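Local atomic coordinates of EscN (Escherichia coli O127:H6, PDB entry 2OBL), a protein that belongs to the ATP synthase alpha/beta family of P-loop proteins and is probably a component of a bacterial type III secretion system. Residues P54-L57 with I62-L65; I151-R156 with L204-P209. The protein carries 1 engineered substitution. All blocks are in the same frame, centred on the assembly; numbering follows the deposited sequence.

Interaction 1 (P54-L57 with I62-L65); sequences PFIL and IDGL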
ATOM      1  N   PRO A  54       7.155   6.614  12.882  1.00 23.23           N
ATOM      2  CA  PRO A  54       6.036   6.686  11.945  1.00 23.59           C
ATOM      3  C   PRO A  54       6.496   6.838  10.488  1.00 23.37           C
ATOM      4  O   PRO A  54       7.534   7.464  10.219  1.00 23.15           O
ATOM      5  CB  PRO A  54       5.264   7.925  12.400  1.00 23.99           C
ATOM      6  CG  PRO A  54       6.244   8.759  13.112  1.00 24.20           C
ATOM      7  CD  PRO A  54       7.283   7.834  13.701  1.00 24.58           C
ATOM      8  N   PHE A  55       5.736   6.242   9.574  1.00 22.28           N
ATOM      9  CA  PHE A  55       5.965   6.415   8.147  1.00 22.55           C
ATOM     10  C   PHE A  55       4.785   7.183   7.602  1.00 23.12           C
ATOM     11  O   PHE A  55       3.655   6.685   7.606  1.00 22.17           O
ATOM     12  CB  PHE A  55       6.091   5.066   7.434  1.00 22.89           C
ATOM     13  CG  PHE A  55       6.365   5.188   5.966  1.00 22.18           C
ATOM     14  CD1 PHE A  55       7.658   5.403   5.502  1.00 23.10           C
ATOM     15  CD2 PHE A  55       5.339   5.095   5.050  1.00 22.62           C
ATOM     16  CE1 PHE A  55       7.916   5.514   4.126  1.00 22.77           C
ATOM     17  CE2 PHE A  55       5.586   5.207   3.681  1.00 23.08           C
ATOM     18  CZ  PHE A  55       6.871   5.425   3.227  1.00 23.18           C
ATOM     19  N   ILE A  56       5.045   8.413   7.174  1.00 22.72           N
ATOM     20  CA  ILE A  56       3.984   9.329   6.783  1.00 23.95           C
ATOM     21  C   ILE A  56       3.593   9.105   5.318  1.00 24.38           C
ATOM     22  O   ILE A  56       4.454   9.062   4.440  1.00 25.63           O
ATOM     23  CB  ILE A  56       4.423  10.804   7.038  1.00 24.23           C
ATOM     24  CG1 ILE A  56       4.818  10.980   8.505  1.00 25.01           C
ATOM     25  CG2 ILE A  56       3.325  11.785   6.667  1.00 24.11           C
ATOM     26  CD1 ILE A  56       5.691  12.203   8.757  1.00 26.59           C
ATOM     27  N   LEU A  57       2.299   8.942   5.059  1.00 23.97           N
ATOM     28  CA  LEU A  57       1.810   8.705   3.697  1.00 24.58           C
ATOM     29  C   LEU A  57       1.275   9.975   3.026  1.00 24.42           C
ATOM     30  O   LEU A  57       1.170  10.049   1.799  1.00 24.58           O
ATOM     31  CB  LEU A  57       0.695   7.648   3.709  1.00 24.49           C
ATOM     32  CG  LEU A  57       1.064   6.225   4.136  1.00 25.17           C
ATOM     33  CD1 LEU A  57      -0.089   5.272   3.822  1.00 25.65           C
ATOM     34  CD2 LEU A  57       2.322   5.754   3.448  1.00 25.40           C
ATOM     35  N   ILE A  62      -5.214   7.702   7.072  1.00 21.87           N
ATOM     36  CA  ILE A  62      -4.224   6.690   7.464  1.00 21.60           C
ATOM     37  C   ILE A  62      -3.236   7.239   8.485  1.00 21.10           C
ATOM     38  O   ILE A  62      -3.049   6.667   9.559  1.00 20.80           O
ATOM     39  CB  ILE A  62      -3.468   6.117   6.245  1.00 21.38           C
ATOM     40  CG1 ILE A  62      -4.455   5.462   5.270  1.00 21.96           C
ATOM     41  CG2 ILE A  62      -2.422   5.074   6.698  1.00 22.17           C
ATOM     42  CD1 ILE A  62      -3.837   5.097   3.913  1.00 22.38           C
ATOM     43  N   ASP A  63      -2.610   8.363   8.158  1.00 21.32           N
ATOM     44  CA  ASP A  63      -1.664   8.996   9.081  1.00 20.79           C
ATOM     45  C   ASP A  63      -2.316   9.311  10.433  1.00 20.70           C
ATOM     46  O   ASP A  63      -1.675   9.218  11.497  1.00 19.78           O
ATOM     47  CB  ASP A  63      -1.124  10.296   8.478  1.00 21.67           C
ATOM     48  CG  ASP A  63      -0.299  10.075   7.206  1.00 22.25           C
ATOM     49  OD1 ASP A  63       0.169   8.946   6.952  1.00 22.44           O
ATOM     50  OD2 ASP A  63      -0.112  11.057   6.459  1.00 22.82           O
ATOM     51  N   GLY A  64      -3.586   9.705  10.386  1.00 20.30           N
ATOM     52  CA  GLY A  64      -4.315  10.064  11.601  1.00 21.03           C
ATOM     53  C   GLY A  64      -4.815   8.880  12.411  1.00 19.63           C
ATOM     54  O   GLY A  64      -4.626   8.835  13.630  1.00 19.63           O
ATOM     55  N   LEU A  65      -5.446   7.918  11.739  1.00 19.39           N
ATOM     56  CA  LEU A  65      -6.196   6.861  12.436  1.00 19.48           C
ATOM     57  C   LEU A  65      -5.595   5.473  12.341  1.00 20.07           C
ATOM     58  O   LEU A  65      -6.019   4.570  13.070  1.00 19.67           O
ATOM     59  CB  LEU A  65      -7.626   6.785  11.896  1.00 20.09           C
ATOM     60  CG  LEU A  65      -8.424   8.087  11.874  1.00 20.25           C
ATOM     61  CD1 LEU A  65      -9.786   7.827  11.240  1.00 20.47           C
ATOM     62  CD2 LEU A  65      -8.577   8.629  13.299  1.00 20.07           C
TER
HETATM   63  O   HOH W   1       0.973   6.676   8.148  1.00 24.90           O
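Leu57 and Asp63 meet where the chain leaves a short strand at 54-55, passes Ile56 and Leu57 as loop, and doubles back into the helix 60-65. The backbones come nearest at Ile56 and Asp63, whose CA atoms lie 6.1 Å apart, close enough for an acidic side chain to span the gap. The amide N of Leu57 donates to Asp63 OD1 over 2.8 Å, almost straight at 168°, and reaches the syn side of the carboxylate 16° out of its plane. A water gives one proton to the same OD1 and another to Phe55 O, so one carboxylate oxygen serves two donors. Asp63 OD2 accepts from the backbone N of Gly58, and Ile56 CG2 rests 3.5 Å from Asp63 OD2. With CG anti to its carbonyl carbon (chi1 -65°), Leu57 carries CD1 to within 3.7 Å of Ile62 CG2, an apolar contact beside the polar one. The carboxylate of Asp63 thus takes backbone N-H groups from just before its own helix. Around this loop, Tyr335 of helix 335-345 touches both Ile56 and Asp63, while Cys68 of strand 68-69, the antiparallel partner of strand 54-55, packs on Leu57 and Ile62.

Interaction 2 (I151-R156 with L204-P209); sequences IAEYFR and LERAGP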
ATOM      1  N   ILE A 151      15.781  -4.172  -6.151  1.00 12.50           N
ATOM      2  CA  ILE A 151      16.109  -2.770  -6.360  1.00 12.61           C
ATOM      3  C   ILE A 151      15.877  -1.943  -5.083  1.00 12.52           C
ATOM      4  O   ILE A 151      16.681  -1.065  -4.738  1.00 11.85           O
ATOM      5  CB  ILE A 151      15.339  -2.192  -7.562  1.00 13.27           C
ATOM      6  CG1 ILE A 151      15.853  -2.819  -8.872  1.00 12.37           C
ATOM      7  CG2 ILE A 151      15.487  -0.675  -7.611  1.00 13.76           C
ATOM      8  CD1 ILE A 151      14.937  -2.565 -10.063  1.00 13.46           C
ATOM      9  N   ALA A 152      14.784  -2.227  -4.382  1.00 12.80           N
ATOM     10  CA  ALA A 152      14.520  -1.590  -3.101  1.00 11.92           C
ATOM     11  C   ALA A 152      15.653  -1.848  -2.117  1.00 12.36           C
ATOM     12  O   ALA A 152      16.055  -0.947  -1.390  1.00 12.12           O
ATOM     13  CB  ALA A 152      13.163  -2.068  -2.509  1.00 11.11           C
ATOM     14  N   GLU A 153      16.164  -3.078  -2.100  1.00 12.98           N
ATOM     15  CA  GLU A 153      17.295  -3.427  -1.230  1.00 13.89           C
ATOM     16  C   GLU A 153      18.552  -2.651  -1.610  1.00 13.74           C
ATOM     17  O   GLU A 153      19.302  -2.195  -0.738  1.00 13.88           O
ATOM     18  CB  GLU A 153      17.555  -4.933  -1.265  1.00 14.32           C
ATOM     19  CG  GLU A 153      16.462  -5.758  -0.603  1.00 15.25           C
ATOM     20  CD  GLU A 153      16.561  -7.233  -0.924  1.00 15.84           C
ATOM     21  OE1 GLU A 153      17.179  -7.582  -1.949  1.00 16.79           O
ATOM     22  OE2 GLU A 153      16.005  -8.045  -0.154  1.00 15.48           O
ATOM     23  N   TYR A 154      18.782  -2.494  -2.908  1.00 14.08           N
ATOM     24  CA  TYR A 154      19.937  -1.730  -3.370  1.00 14.54           C
ATOM     25  C   TYR A 154      19.880  -0.302  -2.832  1.00 14.87           C
ATOM     26  O   TYR A 154      20.869   0.201  -2.295  1.00 14.08           O
ATOM     27  CB  TYR A 154      20.046  -1.717  -4.897  1.00 14.84           C
ATOM     28  CG  TYR A 154      21.021  -0.664  -5.381  1.00 14.87           C
ATOM     29  CD1 TYR A 154      22.400  -0.866  -5.295  1.00 15.19           C
ATOM     30  CD2 TYR A 154      20.566   0.544  -5.885  1.00 14.50           C
ATOM     31  CE1 TYR A 154      23.284   0.108  -5.708  1.00 15.15           C
ATOM     32  CE2 TYR A 154      21.442   1.519  -6.304  1.00 15.37           C
ATOM     33  CZ  TYR A 154      22.795   1.300  -6.213  1.00 15.26           C
ATOM     34  OH  TYR A 154      23.646   2.293  -6.641  1.00 15.85           O
ATOM     35  N   PHE A 155      18.727   0.352  -2.982  1.00 14.58           N
ATOM     36  CA  PHE A 155      18.569   1.725  -2.486  1.00 14.79           C
ATOM     37  C   PHE A 155      18.565   1.835  -0.954  1.00 15.53           C
ATOM     38  O   PHE A 155      19.159   2.765  -0.390  1.00 15.51           O
ATOM     39  CB  PHE A 155      17.378   2.422  -3.155  1.00 14.73           C
ATOM     40  CG  PHE A 155      17.662   2.831  -4.572  1.00 14.81           C
ATOM     41  CD1 PHE A 155      18.552   3.870  -4.836  1.00 14.82           C
ATOM     42  CD2 PHE A 155      17.108   2.145  -5.640  1.00 13.89           C
ATOM     43  CE1 PHE A 155      18.846   4.250  -6.145  1.00 15.15           C
ATOM     44  CE2 PHE A 155      17.401   2.516  -6.961  1.00 14.68           C
ATOM     45  CZ  PHE A 155      18.266   3.575  -7.217  1.00 14.71           C
ATOM     46  N   ARG A 156      17.948   0.863  -0.280  1.00 15.06           N
ATOM     47  CA  ARG A 156      18.047   0.778   1.181  1.00 15.01           C
ATOM     48  C   ARG A 156      19.518   0.758   1.612  1.00 15.71           C
ATOM     49  O   ARG A 156      19.924   1.480   2.530  1.00 14.35           O
ATOM     50  CB  ARG A 156      17.354  -0.486   1.685  1.00 15.94           C
ATOM     51  CG  ARG A 156      17.424  -0.698   3.200  1.00 17.40           C
ATOM     52  CD  ARG A 156      17.201  -2.163   3.520  1.00 17.43           C
ATOM     53  NE  ARG A 156      18.192  -2.999   2.834  1.00 17.82           N
ATOM     54  CZ  ARG A 156      18.093  -4.317   2.695  1.00 17.61           C
ATOM     55  NH1 ARG A 156      17.051  -4.969   3.194  1.00 17.04           N
ATOM     56  NH2 ARG A 156      19.039  -4.989   2.055  1.00 16.98           N
ATOM     57  N   LEU A 204       7.833 -10.899   1.378  1.00 13.72           N
ATOM     58  CA  LEU A 204       7.446  -9.889   2.350  1.00 14.54           C
ATOM     59  C   LEU A 204       8.486  -9.715   3.432  1.00 14.62           C
ATOM     60  O   LEU A 204       8.653  -8.612   3.990  1.00 14.88           O
ATOM     61  CB  LEU A 204       6.070 -10.213   2.957  1.00 14.99           C
ATOM     62  CG  LEU A 204       4.905  -9.568   2.209  1.00 15.45           C
ATOM     63  CD1 LEU A 204       4.848 -10.001   0.761  1.00 15.30           C
ATOM     64  CD2 LEU A 204       3.578  -9.870   2.930  1.00 15.99           C
ATOM     65  N   GLU A 205       9.202 -10.795   3.734  1.00 14.19           N
ATOM     66  CA  GLU A 205      10.186 -10.746   4.803  1.00 16.46           C
ATOM     67  C   GLU A 205      11.412  -9.924   4.402  1.00 14.47           C
ATOM     68  O   GLU A 205      12.227  -9.581   5.248  1.00 14.02           O
ATOM     69  CB  GLU A 205      10.567 -12.160   5.272  1.00 17.14           C
ATOM     70  CG  GLU A 205       9.431 -12.878   6.025  1.00 20.68           C
ATOM     71  CD  GLU A 205       9.853 -14.231   6.600  1.00 21.25           C
ATOM     72  OE1 GLU A 205      11.068 -14.511   6.620  1.00 23.05           O
ATOM     73  OE2 GLU A 205       8.968 -15.008   7.041  1.00 24.21           O
ATOM     74  N   ARG A 206      11.525  -9.581   3.119  1.00 14.12           N
ATOM     75  CA  ARG A 206      12.625  -8.725   2.662  1.00 13.93           C
ATOM     76  C   ARG A 206      12.417  -7.229   2.931  1.00 14.09           C
ATOM     77  O   ARG A 206      13.373  -6.468   2.984  1.00 13.21           O
ATOM     78  CB  ARG A 206      12.957  -9.002   1.197  1.00 14.41           C
ATOM     79  CG  ARG A 206      13.609 -10.361   1.018  1.00 14.23           C
ATOM     80  CD  ARG A 206      13.607 -10.803  -0.424  1.00 14.44           C
ATOM     81  NE  ARG A 206      14.560 -10.060  -1.237  1.00 12.15           N
ATOM     82  CZ  ARG A 206      14.755 -10.301  -2.530  1.00 12.79           C
ATOM     83  NH1 ARG A 206      14.057 -11.263  -3.136  1.00 12.23           N
ATOM     84  NH2 ARG A 206      15.645  -9.599  -3.207  1.00 12.49           N
ATOM     85  N   ALA A 207      11.167  -6.814   3.120  1.00 13.36           N
ATOM     86  CA  ALA A 207      10.877  -5.458   3.585  1.00 14.02           C
ATOM     87  C   ALA A 207      11.228  -5.374   5.073  1.00 15.23           C
ATOM     88  O   ALA A 207      11.350  -6.407   5.740  1.00 16.59           O
ATOM     89  CB  ALA A 207       9.395  -5.139   3.369  1.00 13.97           C
ATOM     90  N   GLY A 208      11.381  -4.163   5.594  1.00 14.97           N
ATOM     91  CA  GLY A 208      11.642  -3.978   7.032  1.00 15.87           C
ATOM     92  C   GLY A 208      12.617  -2.867   7.361  1.00 16.62           C
ATOM     93  O   GLY A 208      13.275  -2.320   6.472  1.00 16.03           O
ATOM     94  N   PRO A 209      12.728  -2.521   8.657  1.00 17.28           N
ATOM     95  CA  PRO A 209      13.694  -1.513   9.078  1.00 18.08           C
ATOM     96  C   PRO A 209      15.118  -2.049   8.956  1.00 19.45           C
ATOM     97  O   PRO A 209      15.318  -3.259   8.900  1.00 18.99           O
ATOM     98  CB  PRO A 209      13.353  -1.278  10.561  1.00 17.87           C
ATOM     99  CG  PRO A 209      12.060  -1.981  10.803  1.00 18.17           C
ATOM    100  CD  PRO A 209      11.957  -3.068   9.785  1.00 17.51           C
TER
HETATM  101  O   HOH W   2      15.852  -7.292   2.565  1.00 29.20           O
HETATM  102  O   HOH W   3      14.604  -4.211   4.509  1.00 33.20           O
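Arg206 runs past Glu153 from CB to NE, and the carboxylate oxygen OE2 keeps close to it. CB and CG of Arg206 each pass 3.5 Å from Glu153 OE2, and CD follows at a slightly longer distance. A bend at chi3 (73°) then turns the guanidinium side-on to the acid. Arg206 NE donates to Glu153 OE2 over 2.7 Å and Arg206 NH2 donates to Glu153 OE1 over 2.8 Å, both nearly straight. This is a bidentate salt bridge, one nitrogen to each oxygen. Both acceptors lie in the guanidinium plane, yet the nitrogens approach from above the carboxylate, because the two flat groups are turned 40° against each other. NH2 also bonds Thr150 OG1, and the remaining nitrogen, NH1, bonds Leu38 O, which together fix the rotation of the group. The bridge joins two elements of the nucleotide-binding domain of the ATP synthase alpha/beta family: the last turn of helix 138-156, and the type I beta turn from Leu204 to Ala207 that leads toward short strand 208-209, antiparallel to strand 214-222. Ile215 of strand 214-222 touches the Glu153 side chain. Arg156, further along the helix, joins through water. Arg156 NH1 donates to a water 2.7 Å away that in turn donates to Glu153 OE2 and Arg206 O, while a second water, 2.9 Å from Arg156 NH1, lies near Arg206 O and Gly208 O. One face of the Arg156 guanidinium has Glu153 CA 3.9 Å above the guanidinium plane, toward the rim.

In the fold
The centres of interactions 1 and 2 lie about 20 Å apart, with nearest atoms about 10 Å apart, so the two do not touch. Along the chain they come in series. Interaction 1 closes within a few residues, whereas interaction 2 spans 47 intervening residues, including strand 161-167 and helix 169-182. Interaction 2 belongs in part to the central mixed sheet, since strand 208-209 pairs with 214-222; interaction 1 lies by the small 54-55/68-69 sheet, beside C-terminal helix 335-345. One thus secures a local loop, the other a long-range join within the nucleotide-binding domain.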